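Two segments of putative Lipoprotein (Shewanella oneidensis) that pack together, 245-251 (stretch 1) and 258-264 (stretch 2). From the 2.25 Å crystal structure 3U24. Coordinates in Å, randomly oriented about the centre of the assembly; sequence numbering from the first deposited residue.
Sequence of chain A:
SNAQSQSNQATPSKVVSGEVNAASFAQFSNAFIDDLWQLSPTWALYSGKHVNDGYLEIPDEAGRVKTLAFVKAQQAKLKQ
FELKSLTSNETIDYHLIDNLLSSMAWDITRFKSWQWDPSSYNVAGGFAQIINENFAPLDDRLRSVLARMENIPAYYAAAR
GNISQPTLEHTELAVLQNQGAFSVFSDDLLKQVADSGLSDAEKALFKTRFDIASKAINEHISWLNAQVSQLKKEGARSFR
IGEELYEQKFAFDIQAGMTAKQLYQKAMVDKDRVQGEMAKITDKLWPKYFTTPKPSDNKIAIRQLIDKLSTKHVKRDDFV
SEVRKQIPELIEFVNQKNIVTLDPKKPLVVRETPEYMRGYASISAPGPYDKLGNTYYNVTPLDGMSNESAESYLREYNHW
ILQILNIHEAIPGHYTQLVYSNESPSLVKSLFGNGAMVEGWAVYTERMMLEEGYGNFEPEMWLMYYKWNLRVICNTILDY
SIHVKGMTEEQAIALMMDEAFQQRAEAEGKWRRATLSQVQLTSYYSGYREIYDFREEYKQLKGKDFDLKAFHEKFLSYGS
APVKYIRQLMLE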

ATOM      1  N   LEU A 245       9.425  15.155 -11.592  1.00 25.05           N
ATOM      2  CA  LEU A 245       9.436  14.465 -10.304  1.00 24.05           C
ATOM      3  C   LEU A 245       8.559  13.204 -10.316  1.00 22.79           C
ATOM      4  O   LEU A 245       8.896  12.211  -9.669  1.00 21.55           O
ATOM      5  CB  LEU A 245       9.052  15.397  -9.162  1.00 23.28           C
ATOM      6  CG  LEU A 245      10.033  16.539  -8.862  1.00 23.69           C
ATOM      7  CD1 LEU A 245       9.438  17.493  -7.820  1.00 22.85           C
ATOM      8  CD2 LEU A 245      11.391  16.018  -8.396  1.00 23.10           C
ATOM      9  N   TYR A 246       7.477  13.242 -11.091  1.00 22.04           N
ATOM     10  CA  TYR A 246       6.514  12.160 -11.084  1.00 21.29           C
ATOM     11  C   TYR A 246       7.143  10.952 -11.745  1.00 21.31           C
ATOM     12  O   TYR A 246       7.133   9.870 -11.172  1.00 20.76           O
ATOM     13  CB  TYR A 246       5.211  12.558 -11.768  1.00 21.00           C
ATOM     14  CG  TYR A 246       4.088  11.565 -11.557  1.00 20.21           C
ATOM     15  CD1 TYR A 246       3.956  10.475 -12.394  1.00 20.33           C
ATOM     16  CD2 TYR A 246       3.164  11.735 -10.550  1.00 19.93           C
ATOM     17  CE1 TYR A 246       2.947   9.556 -12.245  1.00 19.94           C
ATOM     18  CE2 TYR A 246       2.147  10.829 -10.367  1.00 20.03           C
ATOM     19  CZ  TYR A 246       2.044   9.725 -11.240  1.00 20.42           C
ATOM     20  OH  TYR A 246       1.041   8.788 -11.120  1.00 20.13           O
ATOM     21  N   GLU A 247       7.742  11.146 -12.905  1.00 21.84           N
ATOM     22  CA  GLU A 247       8.456  10.070 -13.570  1.00 22.09           C
ATOM     23  C   GLU A 247       9.595   9.493 -12.725  1.00 23.07           C
ATOM     24  O   GLU A 247       9.771   8.268 -12.686  1.00 22.33           O
ATOM     25  CB  GLU A 247       9.015  10.536 -14.897  1.00 22.62           C
ATOM     26  CG  GLU A 247       7.954  10.838 -15.966  1.00 23.11           C
ATOM     27  CD  GLU A 247       7.321   9.579 -16.554  1.00 23.65           C
ATOM     28  OE1 GLU A 247       7.682   8.435 -16.145  1.00 22.77           O
ATOM     29  OE2 GLU A 247       6.423   9.718 -17.413  1.00 24.05           O
ATOM     30  N   GLN A 248      10.373  10.346 -12.053  1.00 24.02           N
ATOM     31  CA  GLN A 248      11.475   9.847 -11.238  1.00 24.58           C
ATOM     32  C   GLN A 248      10.859   9.051 -10.079  1.00 23.39           C
ATOM     33  O   GLN A 248      11.324   7.937  -9.783  1.00 23.82           O
ATOM     34  CB  GLN A 248      12.435  10.966 -10.734  1.00 27.54           C
ATOM     35  CG  GLN A 248      13.281  11.636 -11.817  1.00 31.42           C
ATOM     36  CD  GLN A 248      13.993  13.000 -11.464  1.00 35.18           C
ATOM     37  OE1 GLN A 248      13.629  13.728 -10.532  1.00 37.72           O
ATOM     38  NE2 GLN A 248      14.988  13.352 -12.279  1.00 37.80           N
ATOM     39  N   LYS A 249       9.812   9.578  -9.428  1.00 21.96           N
ATOM     40  CA  LYS A 249       9.202   8.859  -8.296  1.00 21.51           C
ATOM     41  C   LYS A 249       8.606   7.513  -8.736  1.00 20.48           C
ATOM     42  O   LYS A 249       8.719   6.516  -8.034  1.00 19.24           O
ATOM     43  CB  LYS A 249       8.128   9.699  -7.598  1.00 21.93           C
ATOM     44  CG  LYS A 249       7.604   9.113  -6.279  1.00 22.33           C
ATOM     45  CD  LYS A 249       6.796  10.174  -5.497  1.00 23.21           C
ATOM     46  CE  LYS A 249       6.518   9.834  -4.032  1.00 23.37           C
ATOM     47  NZ  LYS A 249       5.719   8.617  -3.861  1.00 24.54           N
ATOM     48  N   PHE A 250       7.949   7.538  -9.882  1.00 20.54           N
ATOM     49  CA  PHE A 250       7.357   6.359 -10.481  1.00 20.83           C
ATOM     50  C   PHE A 250       8.455   5.347 -10.738  1.00 20.65           C
ATOM     51  O   PHE A 250       8.293   4.213 -10.340  1.00 20.79           O
ATOM     52  CB  PHE A 250       6.608   6.746 -11.756  1.00 21.09           C
ATOM     53  CG  PHE A 250       5.933   5.610 -12.467  1.00 21.11           C
ATOM     54  CD1 PHE A 250       4.675   5.203 -12.108  1.00 20.86           C
ATOM     55  CD2 PHE A 250       6.550   4.984 -13.554  1.00 21.29           C
ATOM     56  CE1 PHE A 250       4.043   4.157 -12.790  1.00 21.00           C
ATOM     57  CE2 PHE A 250       5.929   3.947 -14.231  1.00 21.08           C
ATOM     58  CZ  PHE A 250       4.690   3.511 -13.829  1.00 21.03           C
ATOM     59  N   ALA A 251       9.597   5.745 -11.295  1.00 20.72           N
ATOM     60  CA  ALA A 251      10.690   4.767 -11.510  1.00 20.79           C
ATOM     61  C   ALA A 251      11.184   4.164 -10.188  1.00 21.39           C
ATOM     62  O   ALA A 251      11.345   2.952 -10.115  1.00 21.23           O
ATOM     63  CB  ALA A 251      11.839   5.363 -12.301  1.00 20.47           C
TER
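Stretch 2 (258-264) MTAKQLY

Stretch 2 enters as an extended segment and turns into a helix at its third residue. Met-258 (phi/psi -153/169) and Thr-259 (-80/171) are non-helical, whereas Ala-260 to Tyr-264 have helical torsions, and the backbone bond from Leu-263 N to Thr-259 O (3.0 Å) closes the first turn. The new helix runs nearly perpendicular to that of stretch 1: the angle between their N-to-C directions is 88°, and the axes come no closer than 10.7 Å. Contact is concentrated at the start of the second helix: Ala-260 has the largest covered area of stretch 2, and the CA atoms of Glu-247 and Ala-260 lie 5.9 Å apart.

Three residues, Phe-250, Ala-260 and Glu-247, cover most of the surface. Ala-260 places its methyl over the face of the Phe-250 ring: CB is 3.9 Å from the ring centroid and 16° off the normal, a CH-pi geometry. The same CB meets the edge of the Tyr-246 ring, 3.7 Å from Tyr-246 CE1, so one small side chain contacts two aromatic rings. Phe-250, whose CA-to-CB bond points toward stretch 2, also reaches the loop and, further along the first turn, Leu-263: its CE2 is 3.4 Å from Met-258 O, near the ring plane, and its CE1 is 4.0 Å from Leu-263 CD2.

Glu-247 supplies the polar part. With chi1 and chi2 both m, its carboxylate accepts two backbone hydrogen bonds, from Ala-260 N to OE1 (2.9 Å, 172°) and from Lys-261 N to OE2 (3.1 Å, 147°). The first is nearly linear, the second more bent. These amides belong to the first helical turn, where no preceding turn supplies carbonyl acceptors. Thr-259, at the N-cap, complements them locally: its OG1 accepts from Gln-262 N at 3.0 Å, and its own N donates to Gln-262 OE1 at 2.8 Å.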

HETATM    1  N   MSE A 258       8.270   0.503 -17.920  1.00 27.12           N
HETATM    2  CA  MSE A 258       7.816   1.571 -18.827  1.00 27.63           C
HETATM    3  C   MSE A 258       7.760   2.891 -18.037  1.00 25.14           C
HETATM    4  O   MSE A 258       7.920   2.883 -16.793  1.00 23.68           O
HETATM    5  CB  MSE A 258       6.453   1.211 -19.402  1.00 29.68           C
HETATM    6  CG  MSE A 258       5.336   1.221 -18.380  1.00 32.28           C
HETATM    7 SE   MSE A 258       3.573   0.575 -19.040  1.00 36.87          SE
HETATM    8  CE  MSE A 258       3.539  -1.308 -18.446  1.00 34.17           C
ATOM      9  N   THR A 259       7.581   4.011 -18.732  1.00 23.00           N
ATOM     10  CA  THR A 259       7.386   5.302 -18.037  1.00 22.24           C
ATOM     11  C   THR A 259       5.936   5.447 -17.560  1.00 21.67           C
ATOM     12  O   THR A 259       5.046   4.687 -17.971  1.00 20.97           O
ATOM     13  CB  THR A 259       7.668   6.499 -18.956  1.00 21.96           C
ATOM     14  OG1 THR A 259       6.680   6.499 -19.981  1.00 21.61           O
ATOM     15  CG2 THR A 259       9.081   6.432 -19.570  1.00 22.57           C
ATOM     16  N   ALA A 260       5.688   6.489 -16.763  1.00 21.61           N
ATOM     17  CA  ALA A 260       4.345   6.757 -16.235  1.00 21.20           C
ATOM     18  C   ALA A 260       3.467   7.196 -17.396  1.00 21.47           C
ATOM     19  O   ALA A 260       2.321   6.806 -17.482  1.00 20.89           O
ATOM     20  CB  ALA A 260       4.383   7.824 -15.136  1.00 20.57           C
ATOM     21  N   LYS A 261       4.043   7.962 -18.322  1.00 21.90           N
ATOM     22  CA  LYS A 261       3.313   8.421 -19.495  1.00 22.57           C
ATOM     23  C   LYS A 261       2.871   7.201 -20.293  1.00 22.44           C
ATOM     24  O   LYS A 261       1.762   7.103 -20.734  1.00 21.53           O
ATOM     25  CB  LYS A 261       4.213   9.311 -20.351  1.00 23.96           C
ATOM     26  CG  LYS A 261       3.533   9.894 -21.590  1.00 25.12           C
ATOM     27  CD  LYS A 261       4.445  10.902 -22.256  1.00 26.71           C
ATOM     28  CE  LYS A 261       3.667  11.807 -23.201  1.00 29.04           C
ATOM     29  NZ  LYS A 261       4.625  12.482 -24.117  1.00 29.02           N
ATOM     30  N   GLN A 262       3.764   6.241 -20.454  1.00 22.73           N
ATOM     31  CA  GLN A 262       3.358   5.039 -21.167  1.00 23.10           C
ATOM     32  C   GLN A 262       2.219   4.305 -20.472  1.00 22.66           C
ATOM     33  O   GLN A 262       1.280   3.829 -21.123  1.00 23.81           O
ATOM     34  CB  GLN A 262       4.549   4.093 -21.359  1.00 23.00           C
ATOM     35  CG  GLN A 262       5.475   4.451 -22.494  1.00 22.67           C
ATOM     36  CD  GLN A 262       6.667   3.513 -22.469  1.00 23.14           C
ATOM     37  OE1 GLN A 262       7.472   3.534 -21.531  1.00 23.19           O
ATOM     38  NE2 GLN A 262       6.764   2.651 -23.476  1.00 22.68           N
ATOM     39  N   LEU A 263       2.292   4.184 -19.159  1.00 22.17           N
ATOM     40  CA  LEU A 263       1.213   3.486 -18.435  1.00 22.05           C
ATOM     41  C   LEU A 263      -0.140   4.240 -18.583  1.00 22.08           C
ATOM     42  O   LEU A 263      -1.198   3.633 -18.732  1.00 21.58           O
ATOM     43  CB  LEU A 263       1.543   3.372 -16.963  1.00 21.13           C
ATOM     44  CG  LEU A 263       0.570   2.509 -16.127  1.00 20.84           C
ATOM     45  CD1 LEU A 263       0.721   1.018 -16.445  1.00 20.23           C
ATOM     46  CD2 LEU A 263       0.766   2.787 -14.669  1.00 19.79           C
ATOM     47  N   TYR A 264      -0.078   5.558 -18.472  1.00 22.47           N
ATOM     48  CA  TYR A 264      -1.262   6.413 -18.635  1.00 23.34           C
ATOM     49  C   TYR A 264      -1.895   6.174 -20.004  1.00 24.05           C
ATOM     50  O   TYR A 264      -3.086   5.992 -20.099  1.00 24.29           O
ATOM     51  CB  TYR A 264      -0.884   7.882 -18.520  1.00 23.36           C
ATOM     52  CG  TYR A 264      -1.962   8.856 -18.971  1.00 24.65           C
ATOM     53  CD1 TYR A 264      -3.006   9.189 -18.133  1.00 24.89           C
ATOM     54  CD2 TYR A 264      -1.895   9.479 -20.224  1.00 25.63           C
ATOM     55  CE1 TYR A 264      -3.970  10.084 -18.540  1.00 25.84           C
ATOM     56  CE2 TYR A 264      -2.841  10.372 -20.636  1.00 26.28           C
ATOM     57  CZ  TYR A 264      -3.889  10.671 -19.778  1.00 26.61           C
ATOM     58  OH  TYR A 264      -4.848  11.563 -20.160  1.00 27.73           O
TER